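Local coordinates for dehalogenase-like hydrolase (Ralstonia solanacearum, PDB 3UMB), which probably catalyses the hydrolytic dehalogenation of small (S)-2-haloalkanoic acids, giving the corresponding (R)-2-hydroxyalkanoic acids and a halide ion, at residues L146-D149 and L153-T156; A159-A164 and N181-C186; L163-F168 and H191-F196. All coordinates share one frame; numbering follows the deposited sequence.

Interaction 1 (L146-D149 and L153-T156)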
loop_
_atom_site.group_PDB
_atom_site.type_symbol
_atom_site.label_atom_id
_atom_site.label_comp_id
_atom_site.label_asym_id
_atom_site.label_seq_id
_atom_site.Cartn_x
_atom_site.Cartn_y
_atom_site.Cartn_z
ATOM N N LEU A 146 -3.556 -21.931 5.929
ATOM C CA LEU A 146 -2.307 -21.253 6.281
ATOM C C LEU A 146 -2.490 -19.725 6.482
ATOM O O LEU A 146 -3.249 -19.060 5.793
ATOM C CB LEU A 146 -1.235 -21.561 5.216
ATOM C CG LEU A 146 -1.046 -23.058 4.851
ATOM C CD1 LEU A 146 -0.358 -23.204 3.565
ATOM C CD2 LEU A 146 -0.256 -23.820 5.940
ATOM N N SER A 147 -1.797 -19.201 7.477
ATOM C CA SER A 147 -1.832 -17.800 7.835
ATOM C C SER A 147 -0.433 -17.249 7.832
ATOM O O SER A 147 0.488 -17.881 8.337
ATOM C CB SER A 147 -2.388 -17.659 9.231
ATOM O OG SER A 147 -2.220 -16.352 9.744
ATOM N N VAL A 148 -0.290 -16.042 7.322
ATOM C CA VAL A 148 0.974 -15.327 7.376
ATOM C C VAL A 148 1.399 -15.032 8.795
ATOM O O VAL A 148 2.468 -14.520 9.037
ATOM C CB VAL A 148 0.869 -13.991 6.630
ATOM C CG1 VAL A 148 0.358 -14.215 5.213
ATOM C CG2 VAL A 148 -0.044 -12.992 7.441
ATOM N N ASP A 149 0.552 -15.335 9.759
ATOM C CA ASP A 149 0.929 -15.158 11.140
ATOM C C ASP A 149 2.143 -16.024 11.585
ATOM O O ASP A 149 2.829 -15.702 12.546
ATOM C CB ASP A 149 -0.270 -15.494 12.017
ATOM C CG ASP A 149 -0.029 -15.161 13.458
ATOM O OD1 ASP A 149 -0.132 -13.969 13.863
ATOM O OD2 ASP A 149 0.239 -16.109 14.178
ATOM N N LEU A 153 4.751 -11.686 8.689
ATOM C CA LEU A 153 4.974 -10.818 7.524
ATOM C C LEU A 153 3.833 -11.004 6.520
ATOM O O LEU A 153 3.425 -12.175 6.211
ATOM C CB LEU A 153 6.296 -11.150 6.829
ATOM C CG LEU A 153 7.596 -10.768 7.573
ATOM C CD1 LEU A 153 8.711 -11.608 7.057
ATOM C CD2 LEU A 153 7.970 -9.248 7.483
ATOM N N TYR A 154 3.325 -9.897 6.003
ATOM C CA TYR A 154 2.187 -9.941 5.083
ATOM C C TYR A 154 2.660 -10.076 3.656
ATOM O O TYR A 154 3.760 -9.667 3.307
ATOM C CB TYR A 154 1.365 -8.677 5.246
ATOM C CG TYR A 154 0.581 -8.661 6.513
ATOM C CD1 TYR A 154 0.979 -7.908 7.575
ATOM C CD2 TYR A 154 -0.583 -9.430 6.651
ATOM C CE1 TYR A 154 0.261 -7.911 8.777
ATOM C CE2 TYR A 154 -1.301 -9.470 7.868
ATOM C CZ TYR A 154 -0.900 -8.665 8.909
ATOM O OH TYR A 154 -1.617 -8.638 10.113
ATOM N N LYS A 155 1.824 -10.643 2.805
ATOM C CA LYS A 155 2.022 -10.528 1.368
ATOM C C LYS A 155 2.217 -9.075 1.060
ATOM O O LYS A 155 1.533 -8.230 1.664
ATOM C CB LYS A 155 0.795 -10.992 0.586
ATOM C CG LYS A 155 0.412 -12.460 0.811
ATOM C CD LYS A 155 -1.093 -12.616 0.583
ATOM C CE LYS A 155 -1.532 -14.020 0.218
ATOM N NZ LYS A 155 -3.065 -14.043 0.071
ATOM N N THR A 156 3.080 -8.746 0.103
ATOM C CA THR A 156 3.707 -9.693 -0.845
ATOM C C THR A 156 5.062 -10.293 -0.421
ATOM O O THR A 156 5.824 -10.740 -1.270
ATOM C CB THR A 156 3.933 -8.980 -2.157
ATOM O OG1 THR A 156 4.452 -7.688 -1.868
ATOM C CG2 THR A 156 2.592 -8.774 -2.926
#
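V148 and Y154 set their side chains at about a right angle to one another, and a single methyl carries the apolar part of the contact: V148 CG2 lies 3.7 Å from Y154 CD2 and nearly as close to CE2, approaching the ring obliquely. With CG1 anti to the carbonyl carbon (chi1 -54°), V148 holds CG2 between its own backbone N and carbonyl carbon. V148 also meets backbone: its CB lies 3.2 Å from L153 O. The tyrosine starts out from its CA away from the 146-149 segment, and its ring then comes back across the valine, meeting CG2 with the CD2-CE2 side. Both ends of Y154 are tied down elsewhere, OH by a hydrogen bond to K62 O and the backbone N by one to S52 OG, while the ring of Y61 meets its own at about 30°. On the valine side S147 OG is hydrogen-bonded with G124 O. The contact thus closes the short loop that follows strand 144-147, the outermost strand, within this chain, of the Rossmann-like HAD core sheet. V148 keeps a backbone bond to S122 at the end of the neighbouring strand 118-122 and packs on A160 of helix 158-161, whereas Y154 faces F64 and V67 of helix 64-78.

Interaction 2 (A159-A164 and N181-C186); sequences AAYALA and NGWDAC
Y161 and D184 join two helical regions of the Rossmann-like HAD core, helix 158-161 and the first turn of helix 182-191, which follows strand 175-179. The polar link is one hydrogen bond, donated by Y161 OH to D184 OD1 at 2.6 Å. It meets the anti side of the carboxylate oxygen, 16° out of the carboxylate plane, while OD1 lies at the edge of the phenol ring and in its plane. Ring and carboxylate are turned 34° apart, and the two side chains overlap, pointing contrary ways. For D184, CG stands anti to the backbone N (chi1 -163°), which carries the carboxylate across to the tyrosine. OD2 is engaged by K155 and S179 OG, so the buried carboxylate is held at both oxygens. This places it near the carboxyl end of the parallel strands, where HAD enzymes generally have their active site. Van der Waals contact adds little, with W183 CZ3 at 4.4 Å from Y161 OH. On one face the indole is backed by CB of the N-cap residue N181 and by D184 CB, and R49 makes a cation-pi contact with it. Beside the hydrogen bond, Y161 CE1 also approaches D184 OD1, to 3.1 Å.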
loop_
_atom_site.group_PDB
_atom_site.type_symbol
_atom_site.label_atom_id
_atom_site.label_comp_id
_atom_site.label_asym_id
_atom_site.label_seq_id
_atom_site.Cartn_x
_atom_site.Cartn_y
_atom_site.Cartn_z
ATOM N N ALA A 159 8.345 -14.562 2.496
ATOM C CA ALA A 159 8.186 -15.517 3.593
ATOM C C ALA A 159 6.714 -15.941 3.677
ATOM O O ALA A 159 6.433 -17.045 4.152
ATOM C CB ALA A 159 8.646 -14.917 4.942
ATOM N N ALA A 160 5.799 -15.050 3.272
ATOM C CA ALA A 160 4.344 -15.358 3.255
ATOM C C ALA A 160 4.027 -16.315 2.134
ATOM O O ALA A 160 3.379 -17.315 2.360
ATOM C CB ALA A 160 3.491 -14.109 3.109
ATOM N N TYR A 161 4.486 -16.015 0.924
ATOM C CA TYR A 161 4.270 -16.913 -0.220
ATOM C C TYR A 161 4.921 -18.288 0.057
ATOM O O TYR A 161 4.304 -19.352 -0.171
ATOM C CB TYR A 161 4.761 -16.292 -1.537
ATOM C CG TYR A 161 3.899 -15.123 -2.026
ATOM C CD1 TYR A 161 2.510 -15.284 -2.258
ATOM C CD2 TYR A 161 4.459 -13.885 -2.278
ATOM C CE1 TYR A 161 1.692 -14.206 -2.682
ATOM C CE2 TYR A 161 3.653 -12.790 -2.718
ATOM C CZ TYR A 161 2.271 -12.964 -2.915
ATOM O OH TYR A 161 1.511 -11.893 -3.358
ATOM N N ALA A 162 6.111 -18.266 0.655
ATOM C CA ALA A 162 6.832 -19.490 0.893
ATOM C C ALA A 162 6.090 -20.478 1.755
ATOM O O ALA A 162 6.439 -21.644 1.717
ATOM C CB ALA A 162 8.215 -19.247 1.472
ATOM N N LEU A 163 5.106 -20.045 2.525
ATOM C CA LEU A 163 4.386 -20.980 3.377
ATOM C C LEU A 163 3.749 -22.141 2.569
ATOM O O LEU A 163 3.654 -23.254 3.074
ATOM C CB LEU A 163 3.329 -20.282 4.292
ATOM C CG LEU A 163 3.807 -19.383 5.450
ATOM C CD1 LEU A 163 2.689 -18.466 5.985
ATOM C CD2 LEU A 163 4.409 -20.185 6.572
ATOM N N ALA A 164 3.328 -21.897 1.334
ATOM C CA ALA A 164 2.503 -22.903 0.649
ATOM C C ALA A 164 3.351 -24.016 0.053
ATOM O O ALA A 164 3.058 -25.173 0.295
ATOM C CB ALA A 164 1.578 -22.294 -0.356
ATOM N N ASN A 181 -7.165 -10.662 -5.910
ATOM C CA ASN A 181 -6.529 -9.376 -5.847
ATOM C C ASN A 181 -5.432 -9.428 -6.892
ATOM O O ASN A 181 -4.545 -10.296 -6.862
ATOM C CB ASN A 181 -6.020 -9.138 -4.446
ATOM C CG ASN A 181 -7.141 -8.969 -3.445
ATOM O OD1 ASN A 181 -8.076 -8.263 -3.709
ATOM N ND2 ASN A 181 -7.030 -9.595 -2.287
ATOM N N GLY A 182 -5.536 -8.545 -7.868
ATOM C CA GLY A 182 -4.533 -8.473 -8.928
ATOM C C GLY A 182 -3.119 -8.371 -8.403
ATOM O O GLY A 182 -2.223 -9.037 -8.921
ATOM N N TRP A 183 -2.908 -7.571 -7.360
ATOM C CA TRP A 183 -1.554 -7.398 -6.829
ATOM C C TRP A 183 -1.011 -8.745 -6.334
ATOM O O TRP A 183 0.164 -9.056 -6.481
ATOM C CB TRP A 183 -1.495 -6.320 -5.734
ATOM C CG TRP A 183 -2.419 -6.529 -4.548
ATOM C CD1 TRP A 183 -3.662 -5.982 -4.387
ATOM C CD2 TRP A 183 -2.178 -7.327 -3.378
ATOM N NE1 TRP A 183 -4.238 -6.447 -3.218
ATOM C CE2 TRP A 183 -3.330 -7.239 -2.566
ATOM C CE3 TRP A 183 -1.112 -8.125 -2.952
ATOM C CZ2 TRP A 183 -3.432 -7.884 -1.316
ATOM C CZ3 TRP A 183 -1.224 -8.818 -1.728
ATOM C CH2 TRP A 183 -2.388 -8.688 -0.929
ATOM N N ASP A 184 -1.879 -9.549 -5.748
ATOM C CA ASP A 184 -1.492 -10.817 -5.170
ATOM C C ASP A 184 -1.244 -11.853 -6.268
ATOM O O ASP A 184 -0.260 -12.593 -6.194
ATOM C CB ASP A 184 -2.586 -11.267 -4.207
ATOM C CG ASP A 184 -2.136 -12.346 -3.237
ATOM O OD1 ASP A 184 -0.917 -12.677 -3.136
ATOM O OD2 ASP A 184 -3.049 -12.843 -2.554
ATOM N N ALA A 185 -2.067 -11.883 -7.320
ATOM C CA ALA A 185 -1.779 -12.827 -8.461
ATOM C C ALA A 185 -0.405 -12.520 -8.991
ATOM O O ALA A 185 0.389 -13.427 -9.295
ATOM C CB ALA A 185 -2.814 -12.733 -9.595
ATOM N N CYS A 186 -0.112 -11.236 -9.086
ATOM C CA CYS A 186 1.163 -10.758 -9.633
ATOM C C CYS A 186 2.346 -11.072 -8.711
ATOM O O CYS A 186 3.424 -11.465 -9.164
ATOM C CB CYS A 186 1.074 -9.245 -9.834
ATOM S SG CYS A 186 0.094 -8.752 -11.300
#

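Interaction 3 (L163-F168 and H191-F196); sequences LAPRAF and HGFTTF
F193 meets P165 and A164 of helix 163-168 from the connection between helix 182-191 and strand 194-198, part of the alternating helix-and-strand order of the Rossmann-like HAD core. H191, the last residue of helix 182-191, directs its CB toward helix 163-168, but H191 NE2 comes no nearer than 4.6 Å to P165 CG. G192 then ends the helix in a Schellman motif as its C-prime residue, with F193 N bonded to A188 O and G192 N to T189 O. Its positive phi of 113° turns the chain toward the strand. F193 carries the apolar contact. With CG anti to the carbonyl carbon (chi1 -62°), the ring extends to the helix, where its outer carbons arrive obliquely: F193 CZ rests 3.8 Å from P165 CD, and F193 CE1 lies 4.3 Å from A164 CB. The ring also meets F177 at about 40°, so it is packed among helix 163-168, I175 and F177 of strand 175-179, and A188 of helix 182-191. Beyond it, T194 and F196 enter strand 194-198 through backbone bonds to strand 175-179, and between them T195 OG1 is hydrogen-bonded with T189 OG1.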
loop_
_atom_site.group_PDB
_atom_site.type_symbol
_atom_site.label_atom_id
_atom_site.label_comp_id
_atom_site.label_asym_id
_atom_site.label_seq_id
_atom_site.Cartn_x
_atom_site.Cartn_y
_atom_site.Cartn_z
ATOM N N LEU A 163 5.106 -20.045 2.525
ATOM C CA LEU A 163 4.386 -20.980 3.377
ATOM C C LEU A 163 3.749 -22.141 2.569
ATOM O O LEU A 163 3.654 -23.254 3.074
ATOM C CB LEU A 163 3.329 -20.282 4.292
ATOM C CG LEU A 163 3.807 -19.383 5.450
ATOM C CD1 LEU A 163 2.689 -18.466 5.985
ATOM C CD2 LEU A 163 4.409 -20.185 6.572
ATOM N N ALA A 164 3.328 -21.897 1.334
ATOM C CA ALA A 164 2.503 -22.903 0.649
ATOM C C ALA A 164 3.351 -24.016 0.053
ATOM O O ALA A 164 3.058 -25.173 0.295
ATOM C CB ALA A 164 1.578 -22.294 -0.356
ATOM N N PRO A 165 4.442 -23.689 -0.653
ATOM C CA PRO A 165 5.331 -24.798 -0.988
ATOM C C PRO A 165 5.702 -25.658 0.226
ATOM O O PRO A 165 5.650 -26.888 0.113
ATOM C CB PRO A 165 6.527 -24.103 -1.594
ATOM C CG PRO A 165 5.872 -22.914 -2.307
ATOM C CD PRO A 165 4.881 -22.439 -1.294
ATOM N N ARG A 166 5.978 -25.041 1.385
ATOM C CA ARG A 166 6.398 -25.805 2.567
ATOM C C ARG A 166 5.388 -26.753 3.023
ATOM O O ARG A 166 5.713 -27.895 3.246
ATOM C CB ARG A 166 6.704 -24.947 3.788
ATOM C CG ARG A 166 8.177 -24.668 3.918
ATOM C CD ARG A 166 8.633 -24.559 5.391
ATOM N NE ARG A 166 7.989 -23.469 6.098
ATOM C CZ ARG A 166 8.096 -22.210 5.749
ATOM N NH1 ARG A 166 8.823 -21.864 4.690
ATOM N NH2 ARG A 166 7.517 -21.283 6.483
ATOM N N ALA A 167 4.168 -26.266 3.245
ATOM C CA ALA A 167 3.070 -27.122 3.730
ATOM C C ALA A 167 2.712 -28.287 2.758
ATOM O O ALA A 167 2.380 -29.373 3.211
ATOM C CB ALA A 167 1.841 -26.296 4.033
ATOM N N PHE A 168 2.803 -28.041 1.448
ATOM C CA PHE A 168 2.373 -29.018 0.436
ATOM C C PHE A 168 3.463 -29.996 -0.015
ATOM O O PHE A 168 3.147 -30.972 -0.684
ATOM C CB PHE A 168 1.732 -28.303 -0.776
ATOM C CG PHE A 168 0.303 -27.886 -0.508
ATOM C CD1 PHE A 168 -0.746 -28.726 -0.821
ATOM C CD2 PHE A 168 0.031 -26.708 0.181
ATOM C CE1 PHE A 168 -2.046 -28.365 -0.511
ATOM C CE2 PHE A 168 -1.259 -26.353 0.502
ATOM C CZ PHE A 168 -2.302 -27.177 0.158
ATOM N N HIS A 191 6.893 -15.013 -7.270
ATOM C CA HIS A 191 7.467 -16.052 -6.417
ATOM C C HIS A 191 7.696 -17.377 -7.162
ATOM O O HIS A 191 8.500 -18.192 -6.750
ATOM C CB HIS A 191 6.571 -16.272 -5.216
ATOM C CG HIS A 191 7.163 -17.155 -4.155
ATOM N ND1 HIS A 191 8.197 -16.748 -3.340
ATOM C CD2 HIS A 191 6.852 -18.413 -3.765
ATOM C CE1 HIS A 191 8.481 -17.710 -2.481
ATOM N NE2 HIS A 191 7.684 -18.734 -2.719
ATOM N N GLY A 192 6.995 -17.564 -8.274
ATOM C CA GLY A 192 7.155 -18.744 -9.133
ATOM C C GLY A 192 5.953 -19.697 -9.181
ATOM O O GLY A 192 6.105 -20.816 -9.662
ATOM N N PHE A 193 4.792 -19.304 -8.664
ATOM C CA PHE A 193 3.582 -20.145 -8.785
ATOM C C PHE A 193 2.995 -20.047 -10.165
ATOM O O PHE A 193 3.210 -19.077 -10.880
ATOM C CB PHE A 193 2.446 -19.721 -7.855
ATOM C CG PHE A 193 2.764 -19.814 -6.399
ATOM C CD1 PHE A 193 2.496 -20.972 -5.683
ATOM C CD2 PHE A 193 3.307 -18.715 -5.719
ATOM C CE1 PHE A 193 2.783 -21.051 -4.320
ATOM C CE2 PHE A 193 3.567 -18.784 -4.373
ATOM C CZ PHE A 193 3.300 -19.962 -3.661
ATOM N N THR A 194 2.208 -21.049 -10.523
ATOM C CA THR A 194 1.261 -20.892 -11.623
ATOM C C THR A 194 0.106 -20.177 -10.975
ATOM O O THR A 194 -0.424 -20.646 -9.970
ATOM C CB THR A 194 0.715 -22.250 -12.176
ATOM O OG1 THR A 194 1.807 -23.108 -12.520
ATOM C CG2 THR A 194 -0.175 -22.005 -13.410
ATOM N N THR A 195 -0.302 -19.044 -11.520
ATOM C CA THR A 195 -1.347 -18.300 -10.863
ATOM C C THR A 195 -2.576 -18.063 -11.756
ATOM O O THR A 195 -2.465 -17.870 -12.965
ATOM C CB THR A 195 -0.802 -16.938 -10.401
ATOM O OG1 THR A 195 -0.493 -16.177 -11.552
ATOM C CG2 THR A 195 0.447 -17.091 -9.578
ATOM N N PHE A 196 -3.730 -18.005 -11.109
ATOM C CA PHE A 196 -4.960 -17.653 -11.748
ATOM C C PHE A 196 -5.580 -16.475 -10.990
ATOM O O PHE A 196 -5.725 -16.529 -9.777
ATOM C CB PHE A 196 -5.922 -18.847 -11.698
ATOM C CG PHE A 196 -7.212 -18.611 -12.428
ATOM C CD1 PHE A 196 -7.335 -18.971 -13.783
ATOM C CD2 PHE A 196 -8.301 -18.027 -11.780
ATOM C CE1 PHE A 196 -8.506 -18.737 -14.482
ATOM C CE2 PHE A 196 -9.510 -17.793 -12.492
ATOM C CZ PHE A 196 -9.597 -18.157 -13.844
#

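Overall arrangement
Interaction 1 precedes the other two along the chain, and these start from the same stretch. Interactions 1 and 2 have centres 9 Å apart and are tied by a salt bridge, K155 NZ to D184 OD2 at 2.9 Å. K155 also makes a long, weak ion pair with D10. Interactions 2 and 3, with centres 8 Å apart, share L163 and A164; Y161 O lies 3.7 Å from F193 CZ. L163 also reaches interaction 1, its CD1 being 3.3 Å from S147 O. The magnesium ligand D46 has its side chain about 11 Å from that of Y154 and about 9 Å from that of W183. Interaction 3 lies away from the magnesium sites, though the side chain of P165 is about 3 Å from a bound sodium ion.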